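Local coordinates for Lin1909 protein (Listeria innocua, PDB 3FIJ), which is of uncertain physiological role but binds manganese and, as a class I glutamine amidotransferase-like protein, may hydrolyse gamma-glutamyl-gamma-aminobutyrate, at residues A[192-195]-A[199-202]; A[201-206]-A[210-215]; A[120-125]-A[180-185]. All coordinates share one frame; numbering follows the deposited sequence.

Interaction 1. Residues A[192-195]-A[199-202]; sequences TART and MIEA. With MN (manganese (II) ion), chain I.
Glu201 N gives a nearly straight hydrogen bond to Ala193 O (2.8 Å), and Thr192 N gives one of the same length to Ala202 O (2.8 Å). Each carbonyl also receives a second, weak bond, from Ala202 N and Ala193 N respectively, and in the two strong bonds the donor stands above the carbonyl plane. The shared acceptors mark a classic beta bulge: Thr192 and Ala193 both face Ala202, so one extra residue is fitted into this antiparallel hairpin. Toward the turn, Thr195 N reaches Met199 O (3.3 Å) in the carbonyl plane, and the CA-H of Arg194 leans on that same oxygen.

Glu201 is the metal ligand of this contact. Its CG is anti to the carbonyl carbon (chi1 -74°) and the chain bends again at chi2 (-70°), which turns the carboxylate to the manganese. Glu201 OE2 binds the ion at 2.4 Å, while its OE1 accepts a hydrogen bond (2.7 Å) from a water that is itself a ligand. His143, His154, Ser176 and His178 supply the other protein ligands. Thr195 CG2 rests on Glu201 CG at 4.0 Å, an apolar methyl beside the aliphatic part of the ligand.

On one face Ala193 CB and Ala202 CB meet at 3.2 Å, tighter than usual, a closeness that the single-methyl side chains of alanine permit. On the other, Arg194 runs alongside Ile200, and its NH1 is bonded to Gly198 O within the turn. One carboxylate thus holds the metal directly and steadies a metal-bound water; negatively charged, it would probably offset part of the ion's charge.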
loop_
_atom_site.group_PDB
_atom_site.type_symbol
_atom_site.label_atom_id
_atom_site.label_comp_id
_atom_site.label_asym_id
_atom_site.label_seq_id
_atom_site.Cartn_x
_atom_site.Cartn_y
_atom_site.Cartn_z
ATOM N N THR A 192 -5.082 -16.815 -39.718
ATOM C CA THR A 192 -3.830 -17.448 -40.123
ATOM C C THR A 192 -3.052 -18.051 -38.967
ATOM O O THR A 192 -2.002 -18.650 -39.171
ATOM C CB THR A 192 -2.911 -16.466 -40.866
ATOM O OG1 THR A 192 -2.717 -15.284 -40.077
ATOM C CG2 THR A 192 -3.521 -16.098 -42.206
ATOM N N ALA A 193 -3.570 -17.897 -37.752
ATOM C CA ALA A 193 -2.918 -18.448 -36.573
ATOM C C ALA A 193 -3.929 -18.761 -35.470
ATOM O O ALA A 193 -4.874 -18.005 -35.243
ATOM C CB ALA A 193 -1.874 -17.475 -36.054
ATOM N N ARG A 194 -3.712 -19.882 -34.792
ATOM C CA ARG A 194 -4.561 -20.331 -33.697
ATOM C C ARG A 194 -3.716 -21.079 -32.665
ATOM O O ARG A 194 -2.637 -21.597 -32.985
ATOM C CB ARG A 194 -5.627 -21.317 -34.192
ATOM C CG ARG A 194 -6.755 -20.762 -35.024
ATOM C CD ARG A 194 -7.620 -21.913 -35.533
ATOM N NE ARG A 194 -8.460 -21.522 -36.664
ATOM C CZ ARG A 194 -9.588 -20.828 -36.562
ATOM N NH1 ARG A 194 -10.026 -20.445 -35.371
ATOM N NH2 ARG A 194 -10.275 -20.517 -37.658
ATOM N N THR A 195 -4.212 -21.134 -31.430
ATOM C CA THR A 195 -3.547 -21.895 -30.375
ATOM C C THR A 195 -4.264 -23.246 -30.374
ATOM O O THR A 195 -5.388 -23.356 -30.878
ATOM C CB THR A 195 -3.713 -21.249 -28.988
ATOM O OG1 THR A 195 -4.980 -20.591 -28.928
ATOM C CG2 THR A 195 -2.573 -20.265 -28.698
HETATM N N MSE A 199 -8.561 -21.035 -30.568
HETATM C CA MSE A 199 -8.775 -19.591 -30.536
HETATM C C MSE A 199 -7.945 -18.847 -31.595
HETATM O O MSE A 199 -6.839 -19.253 -31.944
HETATM C CB MSE A 199 -8.490 -19.056 -29.131
HETATM C CG MSE A 199 -9.440 -19.593 -28.072
HETATM SE SE MSE A 199 -11.324 -19.076 -28.370
HETATM C CE MSE A 199 -11.933 -20.672 -29.266
ATOM N N ILE A 200 -8.501 -17.757 -32.109
ATOM C CA ILE A 200 -7.861 -16.958 -33.148
ATOM C C ILE A 200 -6.746 -16.053 -32.639
ATOM O O ILE A 200 -6.978 -15.168 -31.810
ATOM C CB ILE A 200 -8.921 -16.104 -33.874
ATOM C CG1 ILE A 200 -9.874 -17.029 -34.628
ATOM C CG2 ILE A 200 -8.248 -15.119 -34.820
ATOM C CD1 ILE A 200 -11.184 -16.379 -35.021
ATOM N N GLU A 201 -5.542 -16.267 -33.161
ATOM C CA GLU A 201 -4.360 -15.502 -32.759
ATOM C C GLU A 201 -3.844 -14.530 -33.815
ATOM O O GLU A 201 -3.148 -13.563 -33.488
ATOM C CB GLU A 201 -3.235 -16.461 -32.356
ATOM C CG GLU A 201 -3.427 -17.157 -31.007
ATOM C CD GLU A 201 -3.287 -16.217 -29.807
ATOM O OE1 GLU A 201 -2.365 -15.369 -29.796
ATOM O OE2 GLU A 201 -4.091 -16.334 -28.856
ATOM N N ALA A 202 -4.182 -14.779 -35.075
ATOM C CA ALA A 202 -3.741 -13.910 -36.161
ATOM C C ALA A 202 -4.755 -13.855 -37.304
ATOM O O ALA A 202 -5.306 -14.876 -37.732
ATOM C CB ALA A 202 -2.378 -14.376 -36.686
HETATM MN MN MN I . -3.591 -15.709 -26.574
HETATM O O HOH W 1 -2.073 -14.211 -27.336
#

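Interaction 2. Residues A[201-206]-A[210-215]; sequences EAVEGD and SWYLGV. With MN (manganese (II) ion), chain I.
Glu204 and Leu213 run alongside each other on the same face of the sheet. From Glu204 CB, which comes within 3.9 Å of Tyr212 O, the extended chain climbs past its neighbour: CG touches Leu213 CD1 at 3.8 Å, CD follows the same methyl, and OE1 is 3.7 Å from it. The leucine flanks the aliphatic length of the acid, whose carboxylate has other partners. OE1 accepts a hydrogen bond from Leu164 N and probably shares one with Thr192 OG1, OE2 accepts one from Glu163 N, partners that suit a buried acid.

Beneath these side chains run two antiparallel strands of a beta hairpin, joined at the hydrogen-bonded pair Val203 and Gly214: Val203 N to Gly214 O (2.8 Å) and Gly214 N to Val203 O (2.9 Å). Strand 212-215 also lies parallel to strand 111-114, so it forms the seam between the parallel and antiparallel halves of the central sheet.

Tyr212 has CG anti to its backbone nitrogen (chi1 172°), and this swings the ring forward along its own strand. Gly214 N sits over one ring face, offset toward the rim, Gly205 N lies at the ring's edge, and Tyr212 CE2 approaches Val203 O at 3.5 Å. With no side chain, Gly214 leaves room for the tyrosine hydroxyl. The backbone also brings Ala202 CA to 3.0 Å from Gly214 O, a CA-H...O contact.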
loop_
_atom_site.group_PDB
_atom_site.type_symbol
_atom_site.label_atom_id
_atom_site.label_comp_id
_atom_site.label_asym_id
_atom_site.label_seq_id
_atom_site.Cartn_x
_atom_site.Cartn_y
_atom_site.Cartn_z
ATOM N N GLU A 201 -5.542 -16.267 -33.161
ATOM C CA GLU A 201 -4.360 -15.502 -32.759
ATOM C C GLU A 201 -3.844 -14.530 -33.815
ATOM O O GLU A 201 -3.148 -13.563 -33.488
ATOM C CB GLU A 201 -3.235 -16.461 -32.356
ATOM C CG GLU A 201 -3.427 -17.157 -31.007
ATOM C CD GLU A 201 -3.287 -16.217 -29.807
ATOM O OE1 GLU A 201 -2.365 -15.369 -29.796
ATOM O OE2 GLU A 201 -4.091 -16.334 -28.856
ATOM N N ALA A 202 -4.182 -14.779 -35.075
ATOM C CA ALA A 202 -3.741 -13.910 -36.161
ATOM C C ALA A 202 -4.755 -13.855 -37.304
ATOM O O ALA A 202 -5.306 -14.876 -37.732
ATOM C CB ALA A 202 -2.378 -14.376 -36.686
ATOM N N VAL A 203 -4.991 -12.655 -37.813
ATOM C CA VAL A 203 -5.934 -12.476 -38.900
ATOM C C VAL A 203 -5.288 -11.640 -39.991
ATOM O O VAL A 203 -4.558 -10.692 -39.701
ATOM C CB VAL A 203 -7.201 -11.741 -38.412
ATOM C CG1 VAL A 203 -8.194 -11.565 -39.569
ATOM C CG2 VAL A 203 -7.828 -12.505 -37.257
ATOM N N GLU A 204 -5.538 -12.002 -41.245
ATOM C CA GLU A 204 -5.011 -11.247 -42.372
ATOM C C GLU A 204 -6.155 -10.951 -43.328
ATOM O O GLU A 204 -7.219 -11.560 -43.250
ATOM C CB GLU A 204 -3.895 -12.029 -43.067
ATOM C CG GLU A 204 -2.713 -12.279 -42.134
ATOM C CD GLU A 204 -1.589 -13.085 -42.753
ATOM O OE1 GLU A 204 -0.710 -13.545 -41.990
ATOM O OE2 GLU A 204 -1.576 -13.257 -43.991
ATOM N N GLY A 205 -5.957 -9.983 -44.209
ATOM C CA GLY A 205 -7.011 -9.659 -45.144
ATOM C C GLY A 205 -6.774 -10.329 -46.480
ATOM O O GLY A 205 -5.720 -10.925 -46.717
ATOM N N ASP A 206 -7.775 -10.255 -47.345
ATOM C CA ASP A 206 -7.671 -10.804 -48.690
ATOM C C ASP A 206 -8.548 -9.919 -49.557
ATOM O O ASP A 206 -9.748 -9.788 -49.320
ATOM C CB ASP A 206 -8.122 -12.268 -48.732
ATOM C CG ASP A 206 -9.549 -12.449 -48.298
ATOM O OD1 ASP A 206 -9.885 -12.027 -47.170
ATOM O OD2 ASP A 206 -10.333 -13.019 -49.084
ATOM N N SER A 210 -5.707 -2.463 -48.286
ATOM C CA SER A 210 -4.510 -2.245 -47.473
ATOM C C SER A 210 -3.852 -3.540 -47.018
ATOM O O SER A 210 -4.516 -4.551 -46.812
ATOM C CB SER A 210 -4.844 -1.429 -46.213
ATOM O OG SER A 210 -5.332 -0.136 -46.514
ATOM N N TRP A 211 -2.534 -3.493 -46.866
ATOM C CA TRP A 211 -1.766 -4.623 -46.357
ATOM C C TRP A 211 -2.223 -4.676 -44.896
ATOM O O TRP A 211 -2.387 -3.632 -44.259
ATOM C CB TRP A 211 -0.275 -4.296 -46.430
ATOM C CG TRP A 211 0.642 -5.334 -45.843
ATOM C CD1 TRP A 211 1.295 -6.324 -46.518
ATOM C CD2 TRP A 211 1.030 -5.451 -44.470
ATOM N NE1 TRP A 211 2.083 -7.048 -45.650
ATOM C CE2 TRP A 211 1.942 -6.529 -44.395
ATOM C CE3 TRP A 211 0.717 -4.740 -43.311
ATOM C CZ2 TRP A 211 2.523 -6.924 -43.187
ATOM C CZ3 TRP A 211 1.295 -5.130 -42.111
ATOM C CH2 TRP A 211 2.196 -6.210 -42.060
ATOM N N TYR A 212 -2.440 -5.866 -44.358
ATOM C CA TYR A 212 -2.908 -5.948 -42.986
ATOM C C TYR A 212 -2.494 -7.208 -42.255
ATOM O O TYR A 212 -2.608 -8.318 -42.782
ATOM C CB TYR A 212 -4.441 -5.844 -42.941
ATOM C CG TYR A 212 -5.023 -6.115 -41.569
ATOM C CD1 TYR A 212 -4.870 -5.191 -40.538
ATOM C CD2 TYR A 212 -5.688 -7.314 -41.287
ATOM C CE1 TYR A 212 -5.361 -5.446 -39.262
ATOM C CE2 TYR A 212 -6.187 -7.581 -40.006
ATOM C CZ TYR A 212 -6.016 -6.638 -39.000
ATOM O OH TYR A 212 -6.490 -6.861 -37.725
ATOM N N LEU A 213 -2.025 -7.018 -41.028
ATOM C CA LEU A 213 -1.647 -8.125 -40.170
ATOM C C LEU A 213 -2.150 -7.836 -38.760
ATOM O O LEU A 213 -1.822 -6.797 -38.168
ATOM C CB LEU A 213 -0.132 -8.319 -40.128
ATOM C CG LEU A 213 0.255 -9.427 -39.122
ATOM C CD1 LEU A 213 -0.403 -10.740 -39.535
ATOM C CD2 LEU A 213 1.772 -9.589 -39.039
ATOM N N GLY A 214 -2.955 -8.754 -38.231
ATOM C CA GLY A 214 -3.474 -8.601 -36.885
ATOM C C GLY A 214 -3.030 -9.796 -36.057
ATOM O O GLY A 214 -3.250 -10.939 -36.467
ATOM N N VAL A 215 -2.381 -9.545 -34.920
ATOM C CA VAL A 215 -1.930 -10.623 -34.043
ATOM C C VAL A 215 -2.526 -10.419 -32.650
ATOM O O VAL A 215 -2.589 -9.297 -32.142
ATOM C CB VAL A 215 -0.381 -10.704 -33.981
ATOM C CG1 VAL A 215 0.149 -11.096 -35.352
ATOM C CG2 VAL A 215 0.216 -9.375 -33.529
HETATM MN MN MN I . -3.591 -15.709 -26.574
HETATM O O HOH W 1 -2.073 -14.211 -27.336
#

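Interaction 3. Residues A[120-125]-A[180-185]; sequences LVNVAL and QFIKKL
Asn122, on the last turn of helix 116-124, reaches across to Ile182, Lys184 and Leu185 and makes the whole contact from the helix side. Its polar part is the amide, which lies against the backbone of the loop that follows strand 181-182. Asn122 CG stands 3.9 Å from Lys184 O. Which end of the amide is oxygen and which nitrogen is doubtful in the model; turned over, the group could donate to that carbonyl. An asparagine suits this spot because a short, flat, polar group can meet a backbone oxygen in a largely buried setting.

The apolar part comes from two branched side chains. Ile182 passes obliquely beside the amide, its CD1 3.9 Å from Asn122 CB and 3.8 Å from Asn122 CG, so that hydrocarbon lies against both CB and the amide carbon. Leu185 comes in at about a right angle, bringing its CD1 methyl to the far end of the amide. With CG anti to the backbone nitrogen (chi1 -168°), the asparagine amide is carried outward to the loop.

Backbone bonds from Ala124 N to Leu120 O (2.8 Å) and Leu125 N to Val121 O (3.1 Å) close the final helical turn. The helix directly follows central strand 111-114, as does the helix after the nucleophile elbow in class I glutamine amidotransferases. Strand 181-182 pairs with strand 129-130, with a classic beta bulge where Lys183 and Lys184 face Thr128. Ile182 and Leu185 also pack on Val203, so they bridge the helix end and strand 200-205.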
loop_
_atom_site.group_PDB
_atom_site.type_symbol
_atom_site.label_atom_id
_atom_site.label_comp_id
_atom_site.label_asym_id
_atom_site.label_seq_id
_atom_site.Cartn_x
_atom_site.Cartn_y
_atom_site.Cartn_z
ATOM N N LEU A 120 -10.380 -4.811 -32.555
ATOM C CA LEU A 120 -11.079 -3.597 -32.946
ATOM C C LEU A 120 -11.313 -3.618 -34.464
ATOM O O LEU A 120 -12.361 -3.200 -34.952
ATOM C CB LEU A 120 -10.284 -2.357 -32.545
ATOM C CG LEU A 120 -10.999 -1.066 -32.942
ATOM C CD1 LEU A 120 -10.900 -0.082 -31.823
ATOM C CD2 LEU A 120 -10.419 -0.510 -34.241
ATOM N N VAL A 121 -10.337 -4.114 -35.213
ATOM C CA VAL A 121 -10.489 -4.199 -36.655
ATOM C C VAL A 121 -11.670 -5.137 -36.963
ATOM O O VAL A 121 -12.589 -4.778 -37.696
ATOM C CB VAL A 121 -9.187 -4.722 -37.294
ATOM C CG1 VAL A 121 -9.410 -5.115 -38.753
ATOM C CG2 VAL A 121 -8.124 -3.660 -37.190
ATOM N N ASN A 122 -11.653 -6.329 -36.377
ATOM C CA ASN A 122 -12.713 -7.302 -36.594
ATOM C C ASN A 122 -14.103 -6.674 -36.361
ATOM O O ASN A 122 -15.010 -6.820 -37.185
ATOM C CB ASN A 122 -12.490 -8.507 -35.673
ATOM C CG ASN A 122 -13.374 -9.690 -36.035
ATOM O OD1 ASN A 122 -14.310 -10.030 -35.303
ATOM N ND2 ASN A 122 -13.082 -10.323 -37.172
ATOM N N VAL A 123 -14.259 -5.968 -35.244
ATOM C CA VAL A 123 -15.516 -5.310 -34.913
ATOM C C VAL A 123 -15.856 -4.220 -35.930
ATOM O O VAL A 123 -16.971 -4.164 -36.440
ATOM C CB VAL A 123 -15.455 -4.667 -33.497
ATOM C CG1 VAL A 123 -16.732 -3.852 -33.229
ATOM C CG2 VAL A 123 -15.279 -5.757 -32.436
ATOM N N ALA A 124 -14.891 -3.355 -36.217
ATOM C CA ALA A 124 -15.098 -2.261 -37.164
ATOM C C ALA A 124 -15.720 -2.721 -38.470
ATOM O O ALA A 124 -16.556 -2.020 -39.036
ATOM C CB ALA A 124 -13.780 -1.562 -37.453
ATOM N N LEU A 125 -15.318 -3.899 -38.939
ATOM C CA LEU A 125 -15.818 -4.433 -40.201
ATOM C C LEU A 125 -16.972 -5.444 -40.101
ATOM O O LEU A 125 -17.281 -6.133 -41.069
ATOM C CB LEU A 125 -14.653 -5.035 -41.006
ATOM C CG LEU A 125 -13.698 -4.058 -41.713
ATOM C CD1 LEU A 125 -14.451 -3.304 -42.787
ATOM C CD2 LEU A 125 -13.095 -3.071 -40.721
ATOM N N GLN A 180 -10.458 -11.650 -23.938
ATOM C CA GLN A 180 -11.522 -11.627 -24.944
ATOM C C GLN A 180 -10.986 -12.244 -26.234
ATOM O O GLN A 180 -9.770 -12.284 -26.447
ATOM C CB GLN A 180 -12.002 -10.199 -25.218
ATOM C CG GLN A 180 -12.581 -9.472 -24.014
ATOM C CD GLN A 180 -13.573 -8.395 -24.418
ATOM O OE1 GLN A 180 -13.348 -7.662 -25.379
ATOM N NE2 GLN A 180 -14.672 -8.290 -23.681
ATOM N N PHE A 181 -11.885 -12.736 -27.083
ATOM C CA PHE A 181 -11.483 -13.353 -28.351
ATOM C C PHE A 181 -12.424 -13.022 -29.499
ATOM O O PHE A 181 -13.581 -12.653 -29.293
ATOM C CB PHE A 181 -11.472 -14.879 -28.260
ATOM C CG PHE A 181 -10.750 -15.428 -27.081
ATOM C CD1 PHE A 181 -11.341 -15.421 -25.826
ATOM C CD2 PHE A 181 -9.484 -15.982 -27.227
ATOM C CE1 PHE A 181 -10.688 -15.965 -24.729
ATOM C CE2 PHE A 181 -8.814 -16.530 -26.139
ATOM C CZ PHE A 181 -9.414 -16.523 -24.883
ATOM N N ILE A 182 -11.927 -13.181 -30.719
ATOM C CA ILE A 182 -12.767 -12.977 -31.881
ATOM C C ILE A 182 -13.754 -14.148 -31.863
ATOM O O ILE A 182 -13.356 -15.310 -31.711
ATOM C CB ILE A 182 -11.959 -13.050 -33.200
ATOM C CG1 ILE A 182 -11.080 -11.804 -33.350
ATOM C CG2 ILE A 182 -12.921 -13.215 -34.392
ATOM C CD1 ILE A 182 -10.445 -11.644 -34.737
ATOM N N LYS A 183 -15.039 -13.846 -31.989
ATOM C CA LYS A 183 -16.060 -14.891 -32.011
ATOM C C LYS A 183 -16.358 -15.078 -33.485
ATOM O O LYS A 183 -15.864 -16.008 -34.119
ATOM C CB LYS A 183 -17.317 -14.440 -31.251
ATOM C CG LYS A 183 -18.360 -15.547 -31.034
ATOM C CD LYS A 183 -19.361 -15.200 -29.919
ATOM C CE LYS A 183 -20.269 -14.029 -30.307
ATOM N NZ LYS A 183 -20.980 -13.411 -29.140
ATOM N N LYS A 184 -17.154 -14.171 -34.033
ATOM C CA LYS A 184 -17.483 -14.216 -35.446
ATOM C C LYS A 184 -16.495 -13.306 -36.186
ATOM O O LYS A 184 -16.417 -12.107 -35.926
ATOM C CB LYS A 184 -18.925 -13.743 -35.669
ATOM C CG LYS A 184 -19.400 -13.834 -37.112
ATOM C CD LYS A 184 -19.278 -15.264 -37.641
ATOM C CE LYS A 184 -19.773 -15.385 -39.082
ATOM N NZ LYS A 184 -19.567 -16.764 -39.612
ATOM N N LEU A 185 -15.731 -13.891 -37.097
ATOM C CA LEU A 185 -14.746 -13.150 -37.872
ATOM C C LEU A 185 -15.398 -12.307 -38.966
ATOM O O LEU A 185 -16.167 -12.818 -39.776
ATOM C CB LEU A 185 -13.758 -14.126 -38.510
ATOM C CG LEU A 185 -12.632 -13.507 -39.341
ATOM C CD1 LEU A 185 -11.605 -12.872 -38.402
ATOM C CD2 LEU A 185 -11.985 -14.579 -40.207
#

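From the N terminus, interaction 3 opens at 120-125 and closes at 180-185, drawing a long excursion, which includes strands 154-158 and 172-174, back to the end of helix 116-124. The chain then enters strand 189-195, and interaction 1 closes a short hairpin at 199-202. Interaction 2 begins on the residues where that one ends, sharing Glu201 and Ala202, and closes the next hairpin at 210-215. The three follow in series, without crossing or nesting. Strand 200-205 links them in space: it is the middle strand of interactions 1 and 2, and its Ile200 and Val203 pack on Ile182 of interaction 3.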